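PDB 3S5P: ribose 5-phosphate isomerase from Giardia lamblia, which probably interconverts ribose 5-phosphate and ribulose 5-phosphate, the isomerase step of the pentose phosphate pathway. Local coordinates for residues E114-L125 and I140-E150. Residues are numbered along the deposited sequence; the frame is centred on the assembly and turned at random.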
loop_
_atom_site.group_PDB
_atom_site.type_symbol
_atom_site.label_atom_id
_atom_site.label_comp_id
_atom_site.label_asym_id
_atom_site.label_seq_id
_atom_site.Cartn_x
_atom_site.Cartn_y
_atom_site.Cartn_z
ATOM N N GLU A 114 11.815 4.180 -1.237
ATOM C CA GLU A 114 12.862 4.335 -0.250
ATOM C C GLU A 114 12.342 3.996 1.158
ATOM O O GLU A 114 12.980 3.258 1.878
ATOM C CB GLU A 114 13.366 5.776 -0.280
ATOM C CG GLU A 114 14.687 6.005 0.393
ATOM C CD GLU A 114 14.982 7.507 0.549
ATOM O OE1 GLU A 114 15.505 7.904 1.596
ATOM O OE2 GLU A 114 14.677 8.305 -0.380
ATOM N N MET A 115 11.184 4.514 1.540
ATOM C CA MET A 115 10.678 4.206 2.885
ATOM C C MET A 115 10.220 2.747 2.997
ATOM O O MET A 115 10.463 2.103 4.010
ATOM C CB MET A 115 9.585 5.197 3.308
ATOM C CG MET A 115 10.075 6.648 3.391
ATOM S SD MET A 115 11.525 6.911 4.474
ATOM C CE MET A 115 12.845 6.966 3.296
ATOM N N ALA A 116 9.617 2.205 1.937
ATOM C CA ALA A 116 9.208 0.777 1.928
ATOM C C ALA A 116 10.341 -0.177 2.276
ATOM O O ALA A 116 10.126 -1.190 2.908
ATOM C CB ALA A 116 8.588 0.364 0.564
ATOM N N ARG A 117 11.538 0.132 1.823
ATOM C CA ARG A 117 12.694 -0.688 2.138
ATOM C C ARG A 117 13.279 -0.292 3.493
ATOM O O ARG A 117 13.368 -1.133 4.394
ATOM C CB ARG A 117 13.736 -0.621 1.014
ATOM C CG ARG A 117 13.268 -1.285 -0.330
ATOM C CD ARG A 117 13.229 -2.835 -0.268
ATOM N NE ARG A 117 14.467 -3.423 0.252
ATOM C CZ ARG A 117 14.538 -4.309 1.254
ATOM N NH1 ARG A 117 13.439 -4.763 1.863
ATOM N NH2 ARG A 117 15.727 -4.770 1.630
ATOM N N LYS A 118 13.638 0.989 3.652
ATOM C CA LYS A 118 14.300 1.463 4.857
ATOM C C LYS A 118 13.562 1.101 6.143
ATOM O O LYS A 118 14.153 0.556 7.043
ATOM C CB LYS A 118 14.508 2.978 4.831
ATOM C CG LYS A 118 15.847 3.438 4.277
ATOM C CD LYS A 118 16.095 4.899 4.651
ATOM C CE LYS A 118 17.501 5.345 4.256
ATOM N NZ LYS A 118 17.611 5.579 2.782
ATOM N N HIS A 119 12.271 1.414 6.199
ATOM C CA HIS A 119 11.462 1.328 7.413
ATOM C C HIS A 119 10.624 0.055 7.441
ATOM O O HIS A 119 10.386 -0.484 8.503
ATOM C CB HIS A 119 10.513 2.507 7.437
ATOM C CG HIS A 119 11.191 3.825 7.633
ATOM N ND1 HIS A 119 10.491 5.008 7.745
ATOM C CD2 HIS A 119 12.501 4.147 7.754
ATOM C CE1 HIS A 119 11.345 6.003 7.909
ATOM N NE2 HIS A 119 12.572 5.508 7.917
ATOM N N ASN A 120 10.165 -0.414 6.269
ATOM C CA ASN A 120 9.152 -1.488 6.238
ATOM C C ASN A 120 9.662 -2.843 5.778
ATOM O O ASN A 120 8.923 -3.831 5.847
ATOM C CB ASN A 120 7.920 -1.070 5.427
ATOM C CG ASN A 120 7.411 0.333 5.810
ATOM O OD1 ASN A 120 7.338 1.217 4.962
ATOM N ND2 ASN A 120 7.080 0.539 7.089
ATOM N N ASN A 121 10.909 -2.891 5.312
ATOM C CA ASN A 121 11.515 -4.150 4.846
ATOM C C ASN A 121 10.655 -4.852 3.786
ATOM O O ASN A 121 10.492 -6.064 3.812
ATOM C CB ASN A 121 11.838 -5.107 6.036
ATOM C CG ASN A 121 12.803 -6.198 5.651
ATOM O OD1 ASN A 121 13.575 -6.024 4.724
ATOM N ND2 ASN A 121 12.735 -7.357 6.335
ATOM N N ALA A 122 10.111 -4.081 2.848
ATOM C CA ALA A 122 9.270 -4.648 1.819
ATOM C C ALA A 122 10.125 -5.584 0.967
ATOM O O ALA A 122 11.267 -5.269 0.672
ATOM C CB ALA A 122 8.634 -3.572 0.969
ATOM N N ASN A 123 9.576 -6.744 0.623
ATOM C CA ASN A 123 10.219 -7.637 -0.316
ATOM C C ASN A 123 9.353 -7.832 -1.566
ATOM O O ASN A 123 9.634 -8.688 -2.374
ATOM C CB ASN A 123 10.561 -9.008 0.354
ATOM C CG ASN A 123 9.385 -9.610 1.096
ATOM O OD1 ASN A 123 8.263 -9.126 0.995
ATOM N ND2 ASN A 123 9.635 -10.671 1.850
ATOM N N ALA A 124 8.268 -7.063 -1.689
ATOM C CA ALA A 124 7.445 -7.072 -2.896
ATOM C C ALA A 124 7.103 -5.640 -3.212
ATOM O O ALA A 124 6.794 -4.862 -2.308
ATOM C CB ALA A 124 6.178 -7.889 -2.693
ATOM N N LEU A 125 7.190 -5.271 -4.483
ATOM C CA LEU A 125 6.785 -3.950 -4.907
ATOM C C LEU A 125 5.562 -4.128 -5.804
ATOM O O LEU A 125 5.606 -4.920 -6.754
ATOM C CB LEU A 125 7.922 -3.295 -5.702
ATOM C CG LEU A 125 7.612 -1.951 -6.392
ATOM C CD1 LEU A 125 7.287 -0.861 -5.354
ATOM C CD2 LEU A 125 8.765 -1.492 -7.286
ATOM N N ILE A 140 10.935 4.329 -9.444
ATOM C CA ILE A 140 10.443 3.702 -8.206
ATOM C C ILE A 140 11.129 2.358 -7.991
ATOM O O ILE A 140 11.663 2.071 -6.885
ATOM C CB ILE A 140 8.884 3.511 -8.248
ATOM C CG1 ILE A 140 8.172 4.876 -8.195
ATOM C CG2 ILE A 140 8.395 2.667 -7.083
ATOM C CD1 ILE A 140 6.680 4.802 -8.446
ATOM N N LEU A 141 11.109 1.536 -9.041
ATOM C CA LEU A 141 11.781 0.271 -9.049
ATOM C C LEU A 141 13.265 0.450 -8.710
ATOM O O LEU A 141 13.821 -0.269 -7.881
ATOM C CB LEU A 141 11.666 -0.381 -10.442
ATOM C CG LEU A 141 12.507 -1.661 -10.582
ATOM C CD1 LEU A 141 12.019 -2.768 -9.616
ATOM C CD2 LEU A 141 12.594 -2.184 -12.015
ATOM N N SER A 142 13.934 1.358 -9.420
ATOM C CA SER A 142 15.372 1.542 -9.198
ATOM C C SER A 142 15.683 1.943 -7.738
ATOM O O SER A 142 16.664 1.481 -7.146
ATOM C CB SER A 142 15.943 2.537 -10.216
ATOM O OG SER A 142 16.890 3.385 -9.612
ATOM N N ARG A 143 14.850 2.790 -7.143
ATOM C CA ARG A 143 15.041 3.171 -5.732
ATOM C C ARG A 143 14.687 2.014 -4.784
ATOM O O ARG A 143 15.386 1.770 -3.801
ATOM C CB ARG A 143 14.251 4.427 -5.395
ATOM C CG ARG A 143 14.358 4.880 -3.952
ATOM C CD ARG A 143 15.739 5.393 -3.611
ATOM N NE ARG A 143 16.151 6.297 -4.664
ATOM C CZ ARG A 143 15.882 7.597 -4.691
ATOM N NH1 ARG A 143 15.211 8.193 -3.689
ATOM N NH2 ARG A 143 16.314 8.307 -5.720
ATOM N N PHE A 144 13.641 1.264 -5.118
ATOM C CA PHE A 144 13.280 0.051 -4.361
ATOM C C PHE A 144 14.461 -0.961 -4.340
ATOM O O PHE A 144 14.768 -1.563 -3.303
ATOM C CB PHE A 144 12.003 -0.573 -4.967
ATOM C CG PHE A 144 11.429 -1.733 -4.181
ATOM C CD1 PHE A 144 10.499 -1.522 -3.163
ATOM C CD2 PHE A 144 11.760 -3.053 -4.505
ATOM C CE1 PHE A 144 9.924 -2.583 -2.460
ATOM C CE2 PHE A 144 11.174 -4.141 -3.784
ATOM C CZ PHE A 144 10.261 -3.884 -2.754
ATOM N N LEU A 145 15.145 -1.132 -5.473
ATOM C CA LEU A 145 16.156 -2.200 -5.574
ATOM C C LEU A 145 17.475 -1.812 -4.919
ATOM O O LEU A 145 18.258 -2.681 -4.514
ATOM C CB LEU A 145 16.363 -2.616 -7.035
ATOM C CG LEU A 145 15.217 -3.294 -7.807
ATOM C CD1 LEU A 145 15.716 -3.685 -9.227
ATOM C CD2 LEU A 145 14.592 -4.518 -7.095
ATOM N N SER A 146 17.725 -0.507 -4.801
ATOM C CA SER A 146 19.019 -0.057 -4.279
ATOM C C SER A 146 18.975 0.424 -2.832
ATOM O O SER A 146 19.997 0.822 -2.297
ATOM C CB SER A 146 19.614 1.035 -5.166
ATOM O OG SER A 146 18.831 2.217 -5.126
ATOM N N THR A 147 17.806 0.419 -2.195
ATOM C CA THR A 147 17.695 0.867 -0.810
ATOM C C THR A 147 17.669 -0.369 0.077
ATOM O O THR A 147 16.962 -1.316 -0.222
ATOM C CB THR A 147 16.415 1.716 -0.604
ATOM O OG1 THR A 147 16.422 2.808 -1.526
ATOM C CG2 THR A 147 16.337 2.268 0.805
ATOM N N ASN A 148 18.472 -0.370 1.133
ATOM C CA ASN A 148 18.487 -1.453 2.130
ATOM C C ASN A 148 17.574 -1.184 3.333
ATOM O O ASN A 148 17.365 -0.035 3.710
ATOM C CB ASN A 148 19.918 -1.684 2.627
ATOM C CG ASN A 148 20.818 -2.252 1.547
ATOM O OD1 ASN A 148 20.349 -2.884 0.600
ATOM N ND2 ASN A 148 22.118 -2.031 1.684
ATOM N N PHE A 149 17.018 -2.249 3.909
ATOM C CA PHE A 149 16.274 -2.169 5.161
ATOM C C PHE A 149 17.197 -1.676 6.300
ATOM O O PHE A 149 18.362 -2.046 6.358
ATOM C CB PHE A 149 15.662 -3.536 5.474
ATOM C CG PHE A 149 14.945 -3.630 6.816
ATOM C CD1 PHE A 149 13.972 -2.707 7.190
ATOM C CD2 PHE A 149 15.194 -4.706 7.669
ATOM C CE1 PHE A 149 13.286 -2.836 8.428
ATOM C CE2 PHE A 149 14.517 -4.851 8.878
ATOM C CZ PHE A 149 13.564 -3.910 9.266
ATOM N N GLU A 150 16.675 -0.800 7.162
ATOM C CA GLU A 150 17.375 -0.383 8.407
ATOM C C GLU A 150 16.995 -1.325 9.572
ATOM O O GLU A 150 16.338 -0.920 10.538
ATOM C CB GLU A 150 17.070 1.090 8.746
ATOM C CG GLU A 150 17.850 2.106 7.847
ATOM C CD GLU A 150 17.361 3.570 8.012
ATOM O OE1 GLU A 150 16.292 3.792 8.666
ATOM O OE2 GLU A 150 18.047 4.485 7.472
#
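Phe144 sets CG anti to its backbone N (chi1 -173°), which carries the ring off helix 134-146 and in between Arg117 and Leu125. Leu125 CB lies over the centre of one face, 3.7 Å from the ring centroid, and Arg117 CD over the opposite face. Ala116 and Ala122 meet the ring edge with single methyls, small enough to let it in so close to the backbone. Arg117 suits its place because its chain, bent at chi2 and chi3, offers methylenes to the ring while its guanidinium turns to the loops. In the conformer given here, NH1 donates to Asn121 OD1 at 3.1 Å, and NE makes a weak bond to Thr147 O. In this Rossmann-like alpha/beta fold, the ends of helices 110-118 and 134-146, residues 114-118 and 140-146, run almost parallel, 19° apart, beside a parallel sheet, and Leu125, on strand 124-128, also reaches Ile140 and Leu141 with its two methyls. Asn121, where the chain leaves the helix with positive phi, stacks on Phe149: its CB makes a CH-pi contact over the ring centre, 3.4 Å from the centroid, and the amide lies only 15° from the ring plane. Glu150, at the N-cap position of helix 151-155, donates its backbone N to Lys118 O at 2.9 Å. Thr147 turns its CG2 methyl to Lys118 CG and gives its hydroxyl proton to Arg143 O. Along the outer side Glu114, Arg143 and Lys118 form a salt-bridge network, with OE2 of Glu114 weakly bonded to Arg143 NH1 and OE1 weakly bonded to Lys118 NZ, each at 3.4 Å.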